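Local structure of formimidoylglutamase (Bacillus subtilis, 3M1R) at residues D129-A141 and T167-I181. The protein hydrolyses N-formimidoyl-L-glutamate to L-glutamate and formamide, a step of histidine degradation, using two manganese ions per subunit. Sequence-based numbering, arbitrary orientation.
Sequences DNSISYSTIKAIA and TNGTPFRRLLDEEII. With CA (calcium ion), chain B.
Ile137 and Leu175 meet at the apolar centre, CG2 of Ile137 lying 3.9 Å from CD2 of Leu175; the same methyl also meets Ile181 CG2, while Ile137 CD1 reaches the Phe172 ring at CE2. Just past helix 171-178, Ile180 sets CG2 against Ala141 CB at 3.7 Å and CD1 against Tyr134 CE1 at 3.5 Å. With CG anti to the backbone N (chi1 167°), the Tyr134 ring reaches across to helix 171-178, where Arg174 CD lies over one face. At its rim the phenol OH donates to the syn lone pair of Glu178 OE1 (2.6 Å); the second carboxylate oxygen of Glu178, OE2, forms a salt bridge with Arg174 NH1 (2.9 Å), and Lys138 NZ donates to the phenol OH. A phenylalanine at Tyr134 would probably leave Lys138 NZ without this acceptor and Glu178 OE1 without this donor. At the opposite end, the backbone N of Asn130 makes a weak hydrogen bond to Asn168 OD1 besides one to Glu290, and the Asn130 side chain is a calcium ligand together with Asp153, Asp157 and Asp245, at the site inferred to hold manganese. The two helices, 36° from parallel, pack side by side in this arginase-family alpha/beta fold: strand 147-152 receives Ile137, Phe172 and Ile181, and helix 100-117 flanks helix 133-141.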
loop_
_atom_site.group_PDB
_atom_site.type_symbol
_atom_site.label_atom_id
_atom_site.label_comp_id
_atom_site.label_asym_id
_atom_site.label_seq_id
_atom_site.Cartn_x
_atom_site.Cartn_y
_atom_site.Cartn_z
ATOM N N ASP D 129 -17.476 4.623 -16.188
ATOM C CA ASP D 129 -16.520 4.147 -17.175
ATOM C C ASP D 129 -16.876 4.659 -18.567
ATOM O O ASP D 129 -17.848 5.384 -18.730
ATOM C CB ASP D 129 -16.420 2.617 -17.144
ATOM C CG ASP D 129 -17.684 1.940 -17.618
ATOM O OD1 ASP D 129 -18.456 2.568 -18.381
ATOM O OD2 ASP D 129 -17.906 0.771 -17.220
ATOM N N ASN D 130 -16.100 4.270 -19.571
ATOM C CA ASN D 130 -16.264 4.860 -20.889
ATOM C C ASN D 130 -17.601 4.528 -21.542
ATOM O O ASN D 130 -18.067 5.256 -22.422
ATOM C CB ASN D 130 -15.088 4.519 -21.819
ATOM C CG ASN D 130 -14.714 5.693 -22.732
ATOM O OD1 ASN D 130 -13.567 5.815 -23.167
ATOM N ND2 ASN D 130 -15.693 6.581 -23.008
ATOM N N SER D 131 -18.229 3.443 -21.100
ATOM C CA SER D 131 -19.449 2.976 -21.765
ATOM C C SER D 131 -20.610 3.970 -21.656
ATOM O O SER D 131 -21.535 3.909 -22.446
ATOM C CB SER D 131 -19.886 1.630 -21.194
ATOM O OG SER D 131 -20.490 1.806 -19.929
ATOM N N ILE D 132 -20.562 4.883 -20.677
ATOM C CA ILE D 132 -21.679 5.807 -20.453
ATOM C C ILE D 132 -21.835 6.814 -21.582
ATOM O O ILE D 132 -22.885 7.431 -21.715
ATOM C CB ILE D 132 -21.576 6.583 -19.097
ATOM C CG1 ILE D 132 -20.558 7.725 -19.184
ATOM C CG2 ILE D 132 -21.219 5.632 -17.952
ATOM C CD1 ILE D 132 -20.595 8.689 -17.984
ATOM N N SER D 133 -20.789 6.980 -22.388
ATOM C CA SER D 133 -20.791 7.995 -23.440
ATOM C C SER D 133 -21.845 7.744 -24.504
ATOM O O SER D 133 -22.279 8.671 -25.208
ATOM C CB SER D 133 -19.410 8.123 -24.085
ATOM O OG SER D 133 -18.465 8.583 -23.139
ATOM N N TYR D 134 -22.273 6.496 -24.630
ATOM C CA TYR D 134 -23.350 6.220 -25.558
ATOM C C TYR D 134 -24.635 6.879 -25.083
ATOM O O TYR D 134 -25.264 7.628 -25.829
ATOM C CB TYR D 134 -23.581 4.728 -25.730
ATOM C CG TYR D 134 -24.873 4.433 -26.437
ATOM C CD1 TYR D 134 -24.938 4.425 -27.828
ATOM C CD2 TYR D 134 -26.032 4.161 -25.721
ATOM C CE1 TYR D 134 -26.121 4.149 -28.485
ATOM C CE2 TYR D 134 -27.233 3.881 -26.378
ATOM C CZ TYR D 134 -27.265 3.886 -27.756
ATOM O OH TYR D 134 -28.441 3.618 -28.412
ATOM N N SER D 135 -25.031 6.601 -23.842
ATOM C CA SER D 135 -26.296 7.133 -23.330
ATOM C C SER D 135 -26.305 8.668 -23.158
ATOM O O SER D 135 -27.313 9.320 -23.415
ATOM C CB SER D 135 -26.704 6.432 -22.029
ATOM O OG SER D 135 -26.952 5.048 -22.239
ATOM N N THR D 136 -25.192 9.244 -22.722
ATOM C CA THR D 136 -25.166 10.681 -22.456
ATOM C C THR D 136 -25.282 11.471 -23.754
ATOM O O THR D 136 -26.159 12.317 -23.895
ATOM C CB THR D 136 -23.892 11.087 -21.719
ATOM O OG1 THR D 136 -22.776 10.463 -22.355
ATOM C CG2 THR D 136 -23.961 10.628 -20.292
ATOM N N ILE D 137 -24.399 11.174 -24.702
ATOM C CA ILE D 137 -24.413 11.796 -26.021
ATOM C C ILE D 137 -25.731 11.616 -26.769
ATOM O O ILE D 137 -26.257 12.563 -27.345
ATOM C CB ILE D 137 -23.240 11.298 -26.869
ATOM C CG1 ILE D 137 -21.932 11.784 -26.249
ATOM C CG2 ILE D 137 -23.361 11.793 -28.278
ATOM C CD1 ILE D 137 -20.695 11.231 -26.902
ATOM N N LYS D 138 -26.278 10.410 -26.756
ATOM C CA LYS D 138 -27.573 10.183 -27.386
ATOM C C LYS D 138 -28.645 11.129 -26.827
ATOM O O LYS D 138 -29.509 11.591 -27.560
ATOM C CB LYS D 138 -27.990 8.734 -27.187
ATOM C CG LYS D 138 -29.344 8.330 -27.762
ATOM C CD LYS D 138 -29.469 6.798 -27.697
ATOM C CE LYS D 138 -30.895 6.327 -27.454
ATOM N NZ LYS D 138 -30.900 4.959 -26.839
ATOM N N ALA D 139 -28.592 11.398 -25.524
ATOM C CA ALA D 139 -29.553 12.293 -24.892
ATOM C C ALA D 139 -29.311 13.706 -25.372
ATOM O O ALA D 139 -30.246 14.418 -25.716
ATOM C CB ALA D 139 -29.438 12.225 -23.386
ATOM N N ILE D 140 -28.048 14.114 -25.401
ATOM C CA ILE D 140 -27.706 15.417 -25.946
ATOM C C ILE D 140 -28.227 15.506 -27.367
ATOM O O ILE D 140 -29.004 16.395 -27.699
ATOM C CB ILE D 140 -26.189 15.645 -25.978
ATOM C CG1 ILE D 140 -25.617 15.715 -24.562
ATOM C CG2 ILE D 140 -25.860 16.899 -26.761
ATOM C CD1 ILE D 140 -26.219 16.784 -23.714
ATOM N N ALA D 141 -27.807 14.565 -28.205
ATOM C CA ALA D 141 -28.161 14.580 -29.623
ATOM C C ALA D 141 -29.661 14.624 -29.863
ATOM O O ALA D 141 -30.137 15.312 -30.769
ATOM C CB ALA D 141 -27.559 13.394 -30.341
ATOM N N THR D 167 -19.845 -3.016 -23.876
ATOM C CA THR D 167 -18.632 -2.954 -23.081
ATOM C C THR D 167 -17.995 -1.585 -23.141
ATOM O O THR D 167 -18.425 -0.689 -23.887
ATOM C CB THR D 167 -17.572 -4.048 -23.439
ATOM O OG1 THR D 167 -17.286 -4.039 -24.843
ATOM C CG2 THR D 167 -18.053 -5.424 -23.034
ATOM N N ASN D 168 -16.971 -1.456 -22.310
ATOM C CA ASN D 168 -16.190 -0.252 -22.145
ATOM C C ASN D 168 -15.879 0.432 -23.461
ATOM O O ASN D 168 -16.019 1.646 -23.594
ATOM C CB ASN D 168 -14.875 -0.614 -21.443
ATOM C CG ASN D 168 -14.542 0.342 -20.351
ATOM O OD1 ASN D 168 -15.430 1.017 -19.835
ATOM N ND2 ASN D 168 -13.267 0.422 -19.981
ATOM N N GLY D 169 -15.443 -0.365 -24.428
ATOM C CA GLY D 169 -14.886 0.162 -25.656
ATOM C C GLY D 169 -15.850 0.347 -26.807
ATOM O O GLY D 169 -15.413 0.617 -27.929
ATOM N N THR D 170 -17.150 0.226 -26.555
ATOM C CA THR D 170 -18.103 0.221 -27.670
ATOM C C THR D 170 -18.896 1.517 -27.919
ATOM O O THR D 170 -19.629 1.592 -28.905
ATOM C CB THR D 170 -19.131 -0.920 -27.536
ATOM O OG1 THR D 170 -20.021 -0.636 -26.447
ATOM C CG2 THR D 170 -18.434 -2.248 -27.289
ATOM N N PRO D 171 -18.752 2.533 -27.047
ATOM C CA PRO D 171 -19.741 3.616 -27.115
ATOM C C PRO D 171 -19.827 4.229 -28.503
ATOM O O PRO D 171 -20.924 4.465 -29.008
ATOM C CB PRO D 171 -19.190 4.676 -26.159
ATOM C CG PRO D 171 -18.058 4.057 -25.453
ATOM C CD PRO D 171 -17.559 2.930 -26.278
ATOM N N PHE D 172 -18.678 4.488 -29.116
ATOM C CA PHE D 172 -18.680 5.238 -30.365
ATOM C C PHE D 172 -19.065 4.423 -31.597
ATOM O O PHE D 172 -19.566 4.981 -32.577
ATOM C CB PHE D 172 -17.373 5.998 -30.559
ATOM C CG PHE D 172 -17.226 7.134 -29.621
ATOM C CD1 PHE D 172 -16.501 6.992 -28.450
ATOM C CD2 PHE D 172 -17.867 8.336 -29.873
ATOM C CE1 PHE D 172 -16.400 8.043 -27.576
ATOM C CE2 PHE D 172 -17.763 9.381 -28.999
ATOM C CZ PHE D 172 -17.040 9.239 -27.853
ATOM N N ARG D 173 -18.862 3.113 -31.541
ATOM C CA ARG D 173 -19.391 2.246 -32.590
ATOM C C ARG D 173 -20.917 2.273 -32.535
ATOM O O ARG D 173 -21.588 2.351 -33.563
ATOM C CB ARG D 173 -18.875 0.810 -32.443
ATOM C CG ARG D 173 -19.103 -0.064 -33.683
ATOM C CD ARG D 173 -18.388 -1.411 -33.567
ATOM N NE ARG D 173 -18.304 -2.075 -34.863
ATOM C CZ ARG D 173 -17.177 -2.252 -35.544
ATOM N NH1 ARG D 173 -17.201 -2.870 -36.718
ATOM N NH2 ARG D 173 -16.025 -1.821 -35.047
ATOM N N ARG D 174 -21.459 2.210 -31.324
ATOM C CA ARG D 174 -22.896 2.271 -31.141
ATOM C C ARG D 174 -23.428 3.601 -31.658
ATOM O O ARG D 174 -24.423 3.630 -32.376
ATOM C CB ARG D 174 -23.273 2.069 -29.675
ATOM C CG ARG D 174 -23.530 0.613 -29.310
ATOM C CD ARG D 174 -24.009 0.464 -27.873
ATOM N NE ARG D 174 -24.741 -0.785 -27.685
ATOM C CZ ARG D 174 -26.040 -0.932 -27.935
ATOM N NH1 ARG D 174 -26.754 0.095 -28.382
ATOM N NH2 ARG D 174 -26.626 -2.106 -27.736
ATOM N N LEU D 175 -22.758 4.696 -31.300
ATOM C CA LEU D 175 -23.179 6.012 -31.760
ATOM C C LEU D 175 -23.118 6.107 -33.289
ATOM O O LEU D 175 -24.107 6.455 -33.917
ATOM C CB LEU D 175 -22.350 7.120 -31.092
ATOM C CG LEU D 175 -22.575 7.301 -29.592
ATOM C CD1 LEU D 175 -21.375 7.961 -28.933
ATOM C CD2 LEU D 175 -23.845 8.086 -29.303
ATOM N N LEU D 176 -21.968 5.785 -33.883
ATOM C CA LEU D 176 -21.820 5.835 -35.345
ATOM C C LEU D 176 -22.806 4.929 -36.096
ATOM O O LEU D 176 -23.503 5.371 -37.024
ATOM C CB LEU D 176 -20.391 5.479 -35.758
ATOM C CG LEU D 176 -19.394 6.619 -35.949
ATOM C CD1 LEU D 176 -20.070 7.953 -35.767
ATOM C CD2 LEU D 176 -18.251 6.487 -34.996
ATOM N N ASP D 177 -22.866 3.664 -35.691
ATOM C CA ASP D 177 -23.740 2.699 -36.353
ATOM C C ASP D 177 -25.200 3.155 -36.335
ATOM O O ASP D 177 -25.912 3.019 -37.330
ATOM C CB ASP D 177 -23.604 1.308 -35.718
ATOM C CG ASP D 177 -22.331 0.580 -36.155
ATOM O OD1 ASP D 177 -21.695 1.020 -37.137
ATOM O OD2 ASP D 177 -21.975 -0.447 -35.529
ATOM N N GLU D 178 -25.631 3.715 -35.208
ATOM C CA GLU D 178 -27.035 4.057 -35.028
ATOM C C GLU D 178 -27.354 5.448 -35.574
ATOM O O GLU D 178 -28.506 5.881 -35.567
ATOM C CB GLU D 178 -27.421 3.929 -33.555
ATOM C CG GLU D 178 -27.303 2.500 -33.044
ATOM C CD GLU D 178 -27.539 2.377 -31.551
ATOM O OE1 GLU D 178 -28.136 3.303 -30.962
ATOM O OE2 GLU D 178 -27.128 1.347 -30.971
ATOM N N GLU D 179 -26.312 6.129 -36.046
ATOM C CA GLU D 179 -26.420 7.457 -36.646
ATOM C C GLU D 179 -26.855 8.536 -35.663
ATOM O O GLU D 179 -27.498 9.511 -36.044
ATOM C CB GLU D 179 -27.363 7.427 -37.840
ATOM C CG GLU D 179 -27.051 6.323 -38.817
ATOM C CD GLU D 179 -27.869 6.440 -40.073
ATOM O OE1 GLU D 179 -28.752 5.582 -40.286
ATOM O OE2 GLU D 179 -27.633 7.400 -40.837
ATOM N N ILE D 180 -26.487 8.365 -34.399
ATOM C CA ILE D 180 -26.816 9.351 -33.381
ATOM C C ILE D 180 -25.967 10.597 -33.610
ATOM O O ILE D 180 -26.454 11.720 -33.506
ATOM C CB ILE D 180 -26.624 8.775 -31.969
ATOM C CG1 ILE D 180 -27.577 7.590 -31.768
ATOM C CG2 ILE D 180 -26.863 9.847 -30.908
ATOM C CD1 ILE D 180 -27.261 6.718 -30.559
ATOM N N ILE D 181 -24.697 10.389 -33.936
ATOM C CA ILE D 181 -23.846 11.470 -34.406
ATOM C C ILE D 181 -23.201 11.006 -35.689
ATOM O O ILE D 181 -23.251 9.824 -36.019
ATOM C CB ILE D 181 -22.732 11.827 -33.411
ATOM C CG1 ILE D 181 -21.783 10.641 -33.233
ATOM C CG2 ILE D 181 -23.320 12.340 -32.088
ATOM C CD1 ILE D 181 -20.589 10.940 -32.324
HETATM CA CA CA B . -11.659 4.936 -24.279
#